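Local coordinates for protein precorrin-6A reductase (Rhodobacter capsulatus, PDB 4X7G) that catalyses the NADPH-dependent reduction of the macrocycle of precorrin-6A on the pathway to cobalamin, at residues T72-A77 and I220-V225; L94-R99 and R228-T233; L132-Q137 and V194-G199. All coordinates share one frame; numbering follows the deposited sequence.

Contact 1: residues T72-A77 and I220-V225; sequences THPFAA and IDRPAV. With NAP (NADP nicotinamide-adenine-dinucleotide phosphate), chain B.
One face of the Phe75 ring is taken by Pro223, whose CD sits 3.7 Å from the ring centroid and only 9° off the normal, a nearly centred CH-pi contact. At the ring edge CZ approaches Ile220 O at 3.4 Å, close to the ring plane, while Arg222 lays its CG against CE1 with the guanidinium plane almost perpendicular to the ring. That guanidinium has Pro74 CB over one of its own faces, 3.7 Å from NE. The imidazole of His73 is a third flat group: Pro74 CD lies over one face, the carboxamide N7N of NADP over the opposite one, though the model is too tight here for the spacing to be relied on, and the N-H of Phe75 meets ND1 in the ring plane. His73 CG, anti to the backbone N (chi1 -161°), puts ND1 where Phe75 N can reach it, and this 2.9 Å bond fixes the imidazole within the type I turn from His73 to Ala76. His73 N gives a nearly straight bond of 2.8 Å to O2D of the cofactor ribose. With an alanine in place of His73, Phe75 N would probably lose its acceptor, and the turn would be left without the ring that braces it. The methyl of Ala77 fits between Pro223 CG and Val225 CG2, each at 3.9 Å. The two segments share no direct hydrogen bond; a water bridges them instead, donating to both Pro74 O and Pro223 O. The polar end of Arg222 is committed to Ala198 O, Asn197 O and Arg99 O. The chemistry is therefore divided: apolar contacts and one water join the two loops, while the backbone N-H of His73 is spent on the cofactor ribose, so the loop after strand 67-70 both holds NADP and rests on the chain leaving strand 216-220.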
loop_
_atom_site.group_PDB
_atom_site.type_symbol
_atom_site.label_atom_id
_atom_site.label_comp_id
_atom_site.label_asym_id
_atom_site.label_seq_id
_atom_site.Cartn_x
_atom_site.Cartn_y
_atom_site.Cartn_z
ATOM N N THR A 72 -3.293 2.011 -5.884
ATOM C CA THR A 72 -2.271 2.424 -4.887
ATOM C C THR A 72 -2.684 1.933 -3.479
ATOM O O THR A 72 -3.790 1.577 -3.181
ATOM C CB THR A 72 -2.079 3.923 -4.897
ATOM O OG1 THR A 72 -3.253 4.622 -4.387
ATOM C CG2 THR A 72 -1.674 4.473 -6.244
ATOM N N HIS A 73 -1.707 2.036 -2.614
ATOM C CA HIS A 73 -1.935 1.723 -1.242
ATOM C C HIS A 73 -3.049 2.589 -0.679
ATOM O O HIS A 73 -3.084 3.798 -0.941
ATOM C CB HIS A 73 -0.648 1.932 -0.456
ATOM C CG HIS A 73 -0.614 1.228 0.855
ATOM N ND1 HIS A 73 -1.254 1.701 1.991
ATOM C CD2 HIS A 73 -0.136 -0.009 1.165
ATOM C CE1 HIS A 73 -1.074 0.811 2.966
ATOM N NE2 HIS A 73 -0.383 -0.213 2.500
ATOM N N PRO A 74 -3.872 2.012 0.237
ATOM C CA PRO A 74 -4.903 2.827 0.857
ATOM C C PRO A 74 -4.391 4.019 1.646
ATOM O O PRO A 74 -5.109 5.024 1.849
ATOM C CB PRO A 74 -5.660 1.816 1.691
ATOM C CG PRO A 74 -5.511 0.527 1.013
ATOM C CD PRO A 74 -4.118 0.572 0.445
ATOM N N PHE A 75 -3.140 3.965 2.090
ATOM C CA PHE A 75 -2.537 5.081 2.800
ATOM C C PHE A 75 -1.817 6.040 1.928
ATOM O O PHE A 75 -1.366 7.135 2.368
ATOM C CB PHE A 75 -1.627 4.582 3.947
ATOM C CG PHE A 75 -2.419 4.107 5.128
ATOM C CD1 PHE A 75 -3.200 2.997 5.079
ATOM C CD2 PHE A 75 -2.351 4.842 6.354
ATOM C CE1 PHE A 75 -3.963 2.586 6.168
ATOM C CE2 PHE A 75 -3.047 4.364 7.443
ATOM C CZ PHE A 75 -3.872 3.322 7.330
ATOM N N ALA A 76 -1.755 5.802 0.603
ATOM C CA ALA A 76 -1.236 6.748 -0.404
ATOM C C ALA A 76 -2.399 7.629 -0.793
ATOM O O ALA A 76 -2.973 7.542 -1.877
ATOM C CB ALA A 76 -0.627 6.002 -1.586
ATOM N N ALA A 77 -2.773 8.533 0.160
ATOM C CA ALA A 77 -4.025 9.232 0.025
ATOM C C ALA A 77 -3.895 10.466 -0.845
ATOM O O ALA A 77 -4.904 10.853 -1.440
ATOM C CB ALA A 77 -4.583 9.635 1.415
ATOM N N ILE A 220 -3.641 1.154 12.605
ATOM C CA ILE A 220 -3.947 2.527 12.264
ATOM C C ILE A 220 -5.080 2.504 11.195
ATOM O O ILE A 220 -5.013 1.847 10.146
ATOM C CB ILE A 220 -2.729 3.217 11.681
ATOM C CG1 ILE A 220 -1.570 3.200 12.715
ATOM C CG2 ILE A 220 -3.041 4.644 11.287
ATOM C CD1 ILE A 220 -0.207 3.291 12.138
ATOM N N ASP A 221 -6.149 3.253 11.498
ATOM C CA ASP A 221 -7.251 3.376 10.563
ATOM C C ASP A 221 -6.826 4.145 9.325
ATOM O O ASP A 221 -5.977 4.997 9.302
ATOM C CB ASP A 221 -8.391 4.096 11.334
ATOM C CG ASP A 221 -8.953 3.246 12.499
ATOM O OD1 ASP A 221 -8.883 2.007 12.504
ATOM O OD2 ASP A 221 -9.555 3.921 13.306
ATOM N N ARG A 222 -7.548 3.800 8.197
ATOM C CA ARG A 222 -7.254 4.431 6.945
ATOM C C ARG A 222 -7.543 5.956 6.931
ATOM O O ARG A 222 -8.476 6.371 7.628
ATOM C CB ARG A 222 -8.082 3.795 5.840
ATOM C CG ARG A 222 -7.591 2.415 5.452
ATOM C CD ARG A 222 -8.571 1.772 4.542
ATOM N NE ARG A 222 -8.127 0.449 4.102
ATOM C CZ ARG A 222 -8.812 -0.330 3.277
ATOM N NH1 ARG A 222 -10.003 0.084 2.796
ATOM N NH2 ARG A 222 -8.329 -1.451 2.871
ATOM N N PRO A 223 -6.794 6.720 6.153
ATOM C CA PRO A 223 -6.974 8.170 6.051
ATOM C C PRO A 223 -8.190 8.429 5.118
ATOM O O PRO A 223 -8.568 7.615 4.302
ATOM C CB PRO A 223 -5.690 8.649 5.385
ATOM C CG PRO A 223 -5.252 7.475 4.533
ATOM C CD PRO A 223 -5.631 6.265 5.311
ATOM N N ALA A 224 -8.729 9.640 5.246
ATOM C CA ALA A 224 -9.805 10.147 4.375
ATOM C C ALA A 224 -9.307 10.284 2.936
ATOM O O ALA A 224 -8.200 10.793 2.693
ATOM C CB ALA A 224 -10.278 11.512 4.875
ATOM N N VAL A 225 -10.178 9.882 2.012
ATOM C CA VAL A 225 -9.982 10.122 0.593
ATOM C C VAL A 225 -11.320 10.531 -0.026
ATOM O O VAL A 225 -12.317 9.997 0.341
ATOM C CB VAL A 225 -9.478 8.830 -0.116
ATOM C CG1 VAL A 225 -9.282 9.018 -1.633
ATOM C CG2 VAL A 225 -8.163 8.330 0.552
HETATM P PA NAP B . 1.129 9.533 -1.564
HETATM O O1A NAP B . 1.598 10.251 -0.306
HETATM O O2A NAP B . -0.220 9.385 -1.746
HETATM O O5B NAP B . 1.740 10.155 -2.832
HETATM C C5B NAP B . 2.629 11.289 -2.896
HETATM C C4B NAP B . 2.995 11.700 -4.302
HETATM O O4B NAP B . 3.763 10.581 -4.930
HETATM C C3B NAP B . 1.835 11.768 -5.260
HETATM O O3B NAP B . 1.161 13.021 -5.120
HETATM C C2B NAP B . 2.428 11.508 -6.583
HETATM O O2B NAP B . 3.261 12.616 -6.975
HETATM C C1B NAP B . 3.361 10.442 -6.311
HETATM N N9A NAP B . 2.825 9.061 -6.447
HETATM C C8A NAP B . 2.241 8.269 -5.485
HETATM N N7A NAP B . 1.885 7.062 -6.002
HETATM C C5A NAP B . 2.188 7.170 -7.332
HETATM C C6A NAP B . 2.055 6.235 -8.428
HETATM N N6A NAP B . 1.646 4.971 -8.244
HETATM N N1A NAP B . 2.431 6.616 -9.668
HETATM C C2A NAP B . 2.904 7.918 -9.819
HETATM N N3A NAP B . 3.112 8.870 -8.910
HETATM C C4A NAP B . 2.749 8.449 -7.666
HETATM O O3 NAP B . 1.715 8.033 -1.651
HETATM P PN NAP B . 3.003 7.302 -0.960
HETATM O O1N NAP B . 2.655 6.833 0.446
HETATM O O2N NAP B . 4.213 8.115 -1.129
HETATM O O5D NAP B . 3.068 5.935 -1.815
HETATM C C5D NAP B . 4.129 5.775 -2.801
HETATM C C4D NAP B . 3.885 4.535 -3.510
HETATM O O4D NAP B . 4.131 3.436 -2.650
HETATM C C3D NAP B . 2.502 4.380 -4.186
HETATM O O3D NAP B . 2.567 3.787 -5.493
HETATM C C2D NAP B . 1.783 3.436 -3.224
HETATM O O2D NAP B . 0.833 2.596 -3.752
HETATM C C1D NAP B . 2.982 2.624 -2.662
HETATM N N1N NAP B . 2.748 2.224 -1.353
HETATM C C2N NAP B . 2.419 2.837 -0.399
HETATM C C3N NAP B . 2.285 1.952 0.609
HETATM C C7N NAP B . 1.841 3.071 1.521
HETATM O O7N NAP B . 1.845 4.124 0.690
HETATM N N7N NAP B . 1.514 2.846 2.869
HETATM C C4N NAP B . 2.520 0.420 0.404
HETATM C C5N NAP B . 2.974 -0.293 -0.856
HETATM C C6N NAP B . 2.975 0.848 -1.631
HETATM P P2B NAP B . 2.663 13.771 -7.964
HETATM O O1X NAP B . 3.963 14.450 -8.316
HETATM O O2X NAP B . 1.926 13.166 -9.013
HETATM O O3X NAP B . 1.531 14.561 -7.241
HETATM O O HOH W 1 -7.774 5.335 2.545
#

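Contact 2: residues L94-R99 and R228-T233; sequences LCAFER and RDICAT
Cys95 swings its SG anti to the backbone N (chi1 -156°), whereas Cys231 turns its own SG anti to the carbonyl carbon (chi1 -67°), and the two sulfurs join at 2.0 Å with a disulfide torsion of 109°. The link runs diagonally between neighbouring parallel strands, because the bridge partner of Cys231 is Phe97. Beside it the backbone is held by two nearly linear bonds, from Ala96 N to Asp229 O and from Cys231 N to Ala96 O, both 2.8 Å; Glu98 N to Cys231 O is weak. On the other face, a bend at chi2 folds Arg228 back so that its guanidinium lies flat over the methyl of Ala96, 3.4 Å from NH1 to CB. A water in the guanidinium plane connects NH1 to Glu98 OE1, and NH1 also forms a salt bridge with Asp70. The sulfur face is packed against Val237 and Trp240 of helix 234-243, which Thr233 N-caps through its side chain. Strand 229-231 thus forms the edge of the parallel sheet holding strands 4-7 and 67-70, reached after the chain has passed through the second sheet, consistent with the strand-swapping between Rossmann-fold domains described for CobK.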
loop_
_atom_site.group_PDB
_atom_site.type_symbol
_atom_site.label_atom_id
_atom_site.label_comp_id
_atom_site.label_asym_id
_atom_site.label_seq_id
_atom_site.Cartn_x
_atom_site.Cartn_y
_atom_site.Cartn_z
ATOM N N LEU A 94 -12.757 6.355 -13.495
ATOM C CA LEU A 94 -11.840 5.966 -12.395
ATOM C C LEU A 94 -12.477 4.956 -11.456
ATOM O O LEU A 94 -13.626 5.117 -11.037
ATOM C CB LEU A 94 -11.534 7.210 -11.565
ATOM C CG LEU A 94 -10.747 7.055 -10.276
ATOM C CD1 LEU A 94 -9.371 6.530 -10.537
ATOM C CD2 LEU A 94 -10.642 8.394 -9.538
ATOM N N CYS A 95 -11.762 3.863 -11.153
ATOM C CA CYS A 95 -12.150 2.997 -10.055
ATOM C C CYS A 95 -10.949 2.799 -9.167
ATOM O O CYS A 95 -9.806 2.620 -9.664
ATOM C CB CYS A 95 -12.597 1.630 -10.479
ATOM S SG CYS A 95 -13.698 0.921 -9.187
ATOM N N ALA A 96 -11.139 2.769 -7.848
ATOM C CA ALA A 96 -10.046 2.402 -6.906
ATOM C C ALA A 96 -10.157 0.961 -6.596
ATOM O O ALA A 96 -11.157 0.497 -6.088
ATOM C CB ALA A 96 -10.165 3.238 -5.602
ATOM N N PHE A 97 -9.070 0.211 -6.800
ATOM C CA PHE A 97 -8.971 -1.151 -6.446
ATOM C C PHE A 97 -8.364 -1.240 -5.088
ATOM O O PHE A 97 -7.144 -1.150 -4.885
ATOM C CB PHE A 97 -8.092 -1.919 -7.443
ATOM C CG PHE A 97 -7.966 -3.384 -7.203
ATOM C CD1 PHE A 97 -8.751 -4.098 -6.276
ATOM C CD2 PHE A 97 -7.068 -4.185 -7.950
ATOM C CE1 PHE A 97 -8.614 -5.487 -6.116
ATOM C CE2 PHE A 97 -6.975 -5.532 -7.846
ATOM C CZ PHE A 97 -7.692 -6.174 -6.910
ATOM N N GLU A 98 -9.253 -1.293 -4.122
ATOM C CA GLU A 98 -8.832 -1.470 -2.703
ATOM C C GLU A 98 -9.822 -2.312 -1.981
ATOM O O GLU A 98 -11.064 -2.186 -2.172
ATOM C CB GLU A 98 -8.587 -0.208 -2.057
ATOM C CG GLU A 98 -9.730 0.708 -1.908
ATOM C CD GLU A 98 -9.600 1.703 -0.681
ATOM O OE1 GLU A 98 -8.507 2.220 -0.288
ATOM O OE2 GLU A 98 -10.644 2.107 -0.179
ATOM N N ARG A 99 -9.271 -3.189 -1.202
ATOM C CA ARG A 99 -10.020 -4.278 -0.542
ATOM C C ARG A 99 -10.567 -3.656 0.759
ATOM O O ARG A 99 -10.241 -2.526 1.132
ATOM C CB ARG A 99 -9.179 -5.468 -0.238
ATOM C CG ARG A 99 -8.596 -6.056 -1.489
ATOM C CD ARG A 99 -7.399 -6.657 -1.049
ATOM N NE ARG A 99 -7.583 -7.978 -0.676
ATOM C CZ ARG A 99 -7.545 -8.969 -1.560
ATOM N NH1 ARG A 99 -7.536 -8.702 -2.856
ATOM N NH2 ARG A 99 -7.620 -10.222 -1.172
ATOM N N ARG A 228 -15.041 8.134 -4.755
ATOM C CA ARG A 228 -14.899 7.621 -6.106
ATOM C C ARG A 228 -15.347 6.190 -6.129
ATOM O O ARG A 228 -15.506 5.515 -5.066
ATOM C CB ARG A 228 -13.508 7.830 -6.710
ATOM C CG ARG A 228 -12.420 6.847 -6.266
ATOM C CD ARG A 228 -11.957 7.137 -4.840
ATOM N NE ARG A 228 -10.583 6.672 -4.661
ATOM C CZ ARG A 228 -10.106 6.045 -3.587
ATOM N NH1 ARG A 228 -8.864 5.632 -3.603
ATOM N NH2 ARG A 228 -10.880 5.720 -2.586
ATOM N N ASP A 229 -15.592 5.626 -7.312
ATOM C CA ASP A 229 -15.962 4.282 -7.403
ATOM C C ASP A 229 -14.911 3.371 -6.761
ATOM O O ASP A 229 -13.732 3.598 -7.015
ATOM C CB ASP A 229 -16.128 3.821 -8.879
ATOM C CG ASP A 229 -17.388 4.341 -9.591
ATOM O OD1 ASP A 229 -18.180 5.091 -8.991
ATOM O OD2 ASP A 229 -17.514 4.012 -10.780
ATOM N N ILE A 230 -15.363 2.386 -5.997
ATOM C CA ILE A 230 -14.445 1.402 -5.346
ATOM C C ILE A 230 -14.719 0.054 -5.931
ATOM O O ILE A 230 -15.901 -0.440 -6.020
ATOM C CB ILE A 230 -14.728 1.324 -3.842
ATOM C CG1 ILE A 230 -14.617 2.681 -3.227
ATOM C CG2 ILE A 230 -13.840 0.264 -3.198
ATOM C CD1 ILE A 230 -13.387 3.369 -3.361
ATOM N N CYS A 231 -13.676 -0.635 -6.394
ATOM C CA CYS A 231 -13.688 -1.955 -6.950
ATOM C C CYS A 231 -12.962 -2.771 -5.891
ATOM O O CYS A 231 -11.726 -2.652 -5.728
ATOM C CB CYS A 231 -13.011 -1.966 -8.327
ATOM S SG CYS A 231 -13.929 -1.030 -9.594
ATOM N N ALA A 232 -13.652 -3.587 -5.189
ATOM C CA ALA A 232 -13.093 -4.226 -3.973
ATOM C C ALA A 232 -12.365 -5.497 -4.220
ATOM O O ALA A 232 -11.680 -5.993 -3.252
ATOM C CB ALA A 232 -14.221 -4.514 -2.921
ATOM N N THR A 233 -12.467 -6.087 -5.387
ATOM C CA THR A 233 -11.876 -7.295 -5.782
ATOM C C THR A 233 -11.422 -7.210 -7.217
ATOM O O THR A 233 -11.913 -6.375 -7.984
ATOM C CB THR A 233 -12.810 -8.519 -5.639
ATOM O OG1 THR A 233 -13.835 -8.440 -6.678
ATOM C CG2 THR A 233 -13.399 -8.649 -4.215
HETATM O O HOH W 2 -15.126 7.033 -9.773
HETATM O O HOH W 3 -7.371 4.012 -1.909
#

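Contact 3: residues L132-Q137 and V194-G199; sequences LAIGKQ and VAKNAG. With 3Y8 (3-[(1R,2S,3S,7S,11S,16S,17R,18R,19R)-2,7,12,18-tetrakis(2-hydroxy-2-oxoethyl)-3,13-bis(3-hydroxy-3-oxopropyl)-1,2,5,7,11,17-hexamethyl-17-(3-oxidanyl-3-oxidanylidene-prop-1-enyl)-3,6,8,10,15,16,18,19,21,24-decahydrocorrin-8-yl]propanoic acid), chain C.
Where Leu132 and Val194 run alongside each other with their branches on the same face, the packed part of the contact begins, with Leu132 CD2 4.1 Å from Val194 CG2. Next to it Ala133 N donates to Val194 O at 3.1 Å, in the carbonyl plane though bent at the hydrogen (139°), and Ile134 sets CG2 obliquely against CG1 of the same valine. Beyond this parallel pairing the backbones diverge, and the looser side is filled by a water and by the precorrin ligand 3Y8. The water accepts from Lys196 N at 2.8 Å and also lies within bonding distance of Ala133 O and of the ligand acetate oxygen O28. Lys196, bent at chi3, runs past Ile134 with CE 3.5 Å from Ile134 O and brings NZ to O62 of a second acetate. Gln137 stretches to that same O62 through NE2, 2.9 Å away and nearly straight (173°), and NE2 is also hydrogen-bonded to the NADP phosphate oxygen O1N. The other oxygen of this acetate, O63, receives the backbone N-H of both Lys136 and Gln137, so four donors hold one carboxyl group, which probably favours its ionised form. Gly135 makes this approach possible, since a CB at its position would collide with O63. Lys136 bends at chi4 to place NZ 2.6 Å from propionate oxygen O58. The pocket thus begins where the strand pairing ends. In the fold, strand 192-196 stands between strands 129-132 and 216-220 at the centre of the second sheet, with Val194 also touching Ile220; Leu132 packs onto Tyr150 and Leu152 of strand 149-154, and both Ala133 and Ala195 meet Lys206 of helix 205-213.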
loop_
_atom_site.group_PDB
_atom_site.type_symbol
_atom_site.label_atom_id
_atom_site.label_comp_id
_atom_site.label_asym_id
_atom_site.label_seq_id
_atom_site.Cartn_x
_atom_site.Cartn_y
_atom_site.Cartn_z
ATOM N N LEU A 132 7.767 -1.929 13.922
ATOM C CA LEU A 132 7.173 -0.831 13.181
ATOM C C LEU A 132 7.003 -1.236 11.798
ATOM O O LEU A 132 7.822 -0.904 10.926
ATOM C CB LEU A 132 8.018 0.408 13.259
ATOM C CG LEU A 132 8.243 1.022 14.544
ATOM C CD1 LEU A 132 9.054 2.338 14.363
ATOM C CD2 LEU A 132 6.957 1.329 15.221
ATOM N N ALA A 133 5.934 -1.951 11.492
ATOM C CA ALA A 133 5.709 -2.512 10.202
ATOM C C ALA A 133 5.016 -1.576 9.308
ATOM O O ALA A 133 3.972 -1.851 8.724
ATOM C CB ALA A 133 4.923 -3.810 10.381
ATOM N N ILE A 134 5.603 -0.378 9.158
ATOM C CA ILE A 134 5.038 0.790 8.540
ATOM C C ILE A 134 5.962 1.353 7.509
ATOM O O ILE A 134 5.636 2.431 6.939
ATOM C CB ILE A 134 4.600 1.829 9.523
ATOM C CG1 ILE A 134 5.824 2.336 10.293
ATOM C CG2 ILE A 134 3.461 1.286 10.407
ATOM C CD1 ILE A 134 5.549 3.634 11.000
ATOM N N GLY A 135 7.016 0.670 7.128
ATOM C CA GLY A 135 7.820 1.146 6.019
ATOM C C GLY A 135 8.798 2.129 6.477
ATOM O O GLY A 135 9.419 2.080 7.556
ATOM N N LYS A 136 9.102 3.108 5.615
ATOM C CA LYS A 136 10.095 4.087 5.843
ATOM C C LYS A 136 9.609 5.516 6.088
ATOM O O LYS A 136 10.297 6.284 6.756
ATOM C CB LYS A 136 11.126 4.056 4.663
ATOM C CG LYS A 136 10.770 4.821 3.468
ATOM C CD LYS A 136 12.027 5.000 2.548
ATOM C CE LYS A 136 11.573 5.658 1.223
ATOM N NZ LYS A 136 10.551 5.024 0.343
ATOM N N GLN A 137 8.547 5.923 5.458
ATOM C CA GLN A 137 8.294 7.383 5.354
ATOM C C GLN A 137 8.023 8.004 6.686
ATOM O O GLN A 137 8.296 9.226 6.844
ATOM C CB GLN A 137 7.171 7.672 4.366
ATOM C CG GLN A 137 7.491 7.290 2.904
ATOM C CD GLN A 137 6.333 7.546 1.960
ATOM O OE1 GLN A 137 6.462 8.396 1.031
ATOM N NE2 GLN A 137 5.192 6.939 2.204
ATOM N N VAL A 194 2.999 -2.585 15.216
ATOM C CA VAL A 194 2.309 -1.387 14.723
ATOM C C VAL A 194 2.069 -1.588 13.252
ATOM O O VAL A 194 3.014 -1.894 12.501
ATOM C CB VAL A 194 3.070 -0.113 14.987
ATOM C CG1 VAL A 194 2.408 1.109 14.359
ATOM C CG2 VAL A 194 3.266 0.098 16.485
ATOM N N ALA A 195 0.859 -1.355 12.753
ATOM C CA ALA A 195 0.465 -1.682 11.370
ATOM C C ALA A 195 -0.531 -0.679 10.898
ATOM O O ALA A 195 -1.432 -0.296 11.664
ATOM C CB ALA A 195 -0.085 -3.079 11.282
ATOM N N LYS A 196 -0.487 -0.310 9.632
ATOM C CA LYS A 196 -1.552 0.417 8.938
ATOM C C LYS A 196 -2.566 -0.568 8.416
ATOM O O LYS A 196 -2.183 -1.669 7.965
ATOM C CB LYS A 196 -0.974 1.157 7.733
ATOM C CG LYS A 196 0.179 2.147 8.000
ATOM C CD LYS A 196 0.741 2.770 6.614
ATOM C CE LYS A 196 2.235 3.096 6.518
ATOM N NZ LYS A 196 2.455 3.878 5.340
ATOM N N ASN A 197 -3.861 -0.237 8.463
ATOM C CA ASN A 197 -4.888 -1.142 7.972
ATOM C C ASN A 197 -4.969 -1.080 6.413
ATOM O O ASN A 197 -5.877 -0.471 5.835
ATOM C CB ASN A 197 -6.243 -0.890 8.572
ATOM C CG ASN A 197 -7.125 -2.121 8.353
ATOM O OD1 ASN A 197 -6.859 -2.968 7.485
ATOM N ND2 ASN A 197 -8.161 -2.286 9.191
ATOM N N ALA A 198 -4.054 -1.771 5.766
ATOM C CA ALA A 198 -4.000 -1.828 4.282
ATOM C C ALA A 198 -5.104 -2.679 3.750
ATOM O O ALA A 198 -5.662 -2.351 2.650
ATOM C CB ALA A 198 -2.628 -2.333 3.854
ATOM N N GLY A 199 -5.462 -3.759 4.374
ATOM C CA GLY A 199 -6.448 -4.676 3.845
ATOM C C GLY A 199 -5.987 -5.577 2.697
ATOM O O GLY A 199 -6.789 -6.398 2.228
HETATM C C48 3Y8 C . 7.431 1.286 -4.504
HETATM C C47 3Y8 C . 7.545 -1.813 -5.302
HETATM C C43 3Y8 C . 3.949 -6.851 -5.291
HETATM C C42 3Y8 C . 4.573 -6.221 -3.974
HETATM C C41 3Y8 C . 3.547 -5.184 -3.560
HETATM C C38 3Y8 C . 1.175 -3.888 -0.726
HETATM C C37 3Y8 C . 1.952 -5.144 -0.656
HETATM C C36 3Y8 C . 4.117 -6.409 -0.605
HETATM C C35 3Y8 C . 3.384 -4.879 2.028
HETATM C C32 3Y8 C . 5.160 -4.887 6.541
HETATM C C31 3Y8 C . 4.394 -3.706 5.807
HETATM C C2 3Y8 C . 4.306 -0.948 3.711
HETATM C C1 3Y8 C . 5.211 -0.652 2.464
HETATM C C4 3Y8 C . 4.271 -2.731 2.114
HETATM C C5 3Y8 C . 3.938 -3.814 1.391
HETATM C C7 3Y8 C . 3.514 -4.990 -0.859
HETATM C C8 3Y8 C . 3.913 -4.544 -2.225
HETATM C C6 3Y8 C . 4.077 -3.981 -0.035
HETATM C C3 3Y8 C . 4.117 -2.473 3.612
HETATM C C11 3Y8 C . 6.719 -2.047 -2.830
HETATM C C12 3Y8 C . 7.167 -1.226 -3.933
HETATM C C13 3Y8 C . 7.188 0.061 -3.617
HETATM C C14 3Y8 C . 6.810 0.171 -2.220
HETATM C C15 3Y8 C . 6.735 1.359 -1.526
HETATM C C16 3Y8 C . 6.319 1.354 -0.120
HETATM C C17 3Y8 C . 6.496 2.514 0.822
HETATM C C18 3Y8 C . 5.942 1.915 2.154
HETATM C C19 3Y8 C . 5.031 0.681 1.731
HETATM C C20 3Y8 C . 6.687 -0.921 2.775
HETATM C C21 3Y8 C . 9.054 -2.310 -5.322
HETATM C C24 3Y8 C . 7.713 -3.154 -2.467
HETATM C C25 3Y8 C . 4.951 -0.544 5.049
HETATM C C26 3Y8 C . 2.915 -0.324 3.527
HETATM O O59 3Y8 C . 10.995 0.900 2.391
HETATM C C57 3Y8 C . 10.369 1.644 1.521
HETATM O O58 3Y8 C . 10.869 2.521 0.767
HETATM C C56 3Y8 C . 8.870 1.527 1.569
HETATM C C55 3Y8 C . 8.068 2.751 1.022
HETATM C C54 3Y8 C . 5.765 3.755 0.368
HETATM C C60 3Y8 C . 5.113 2.833 3.050
HETATM C C61 3Y8 C . 5.816 3.920 3.721
HETATM O O62 3Y8 C . 5.061 4.831 4.231
HETATM O O63 3Y8 C . 7.073 3.938 3.828
HETATM N N24 3Y8 C . 5.459 0.431 0.345
HETATM N N23 3Y8 C . 6.558 -1.089 -1.768
HETATM C C49 3Y8 C . 6.085 1.853 -4.975
HETATM C C50 3Y8 C . 6.137 3.006 -5.921
HETATM O O51 3Y8 C . 7.233 3.528 -6.230
HETATM O O52 3Y8 C . 4.999 3.307 -6.438
HETATM O O23 3Y8 C . 9.233 -3.438 -5.825
HETATM O O22 3Y8 C . 9.893 -1.578 -4.854
HETATM C C10 3Y8 C . 5.305 -2.614 -3.180
HETATM C C9 3Y8 C . 4.705 -3.463 -2.113
HETATM N N22 3Y8 C . 4.846 -3.140 -0.757
HETATM O O44 3Y8 C . 3.104 -7.735 -5.093
HETATM O O45 3Y8 C . 4.471 -6.567 -6.288
HETATM O O39 3Y8 C . 0.009 -4.026 -1.215
HETATM O O40 3Y8 C . 1.608 -2.868 -0.195
HETATM N N21 3Y8 C . 4.854 -1.729 1.549
HETATM C C27 3Y8 C . 1.910 -0.721 4.646
HETATM O O28 3Y8 C . 1.925 -0.016 5.663
HETATM O O29 3Y8 C . 1.167 -1.686 4.494
HETATM C C30 3Y8 C . 4.970 -3.484 4.443
HETATM O O34 3Y8 C . 6.404 -4.638 6.756
HETATM O O33 3Y8 C . 4.347 -5.741 6.895
HETATM O O HOH W 4 1.502 -1.348 7.970
#

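Overall arrangement
From the N terminus, the chain runs through the cofactor-binding sheet to residues 72-77, which open contact 1, and to residues 94-99, which open contact 2. It then enters the second sheet, where 132-137 and 194-199 close the shorter loop of contact 3. The return brings 220-225 back onto 72-77, closing contact 1, and then 228-233 onto 94-99, closing contact 2. Contacts 1 and 2 therefore cross along the chain, and contact 3 lies within both loops. Contact 2 stitches the returning strand into the first sheet, contact 3 joins strand ends of the second, and contact 1 bridges the two domains beside both ligands, touching each of the other contacts.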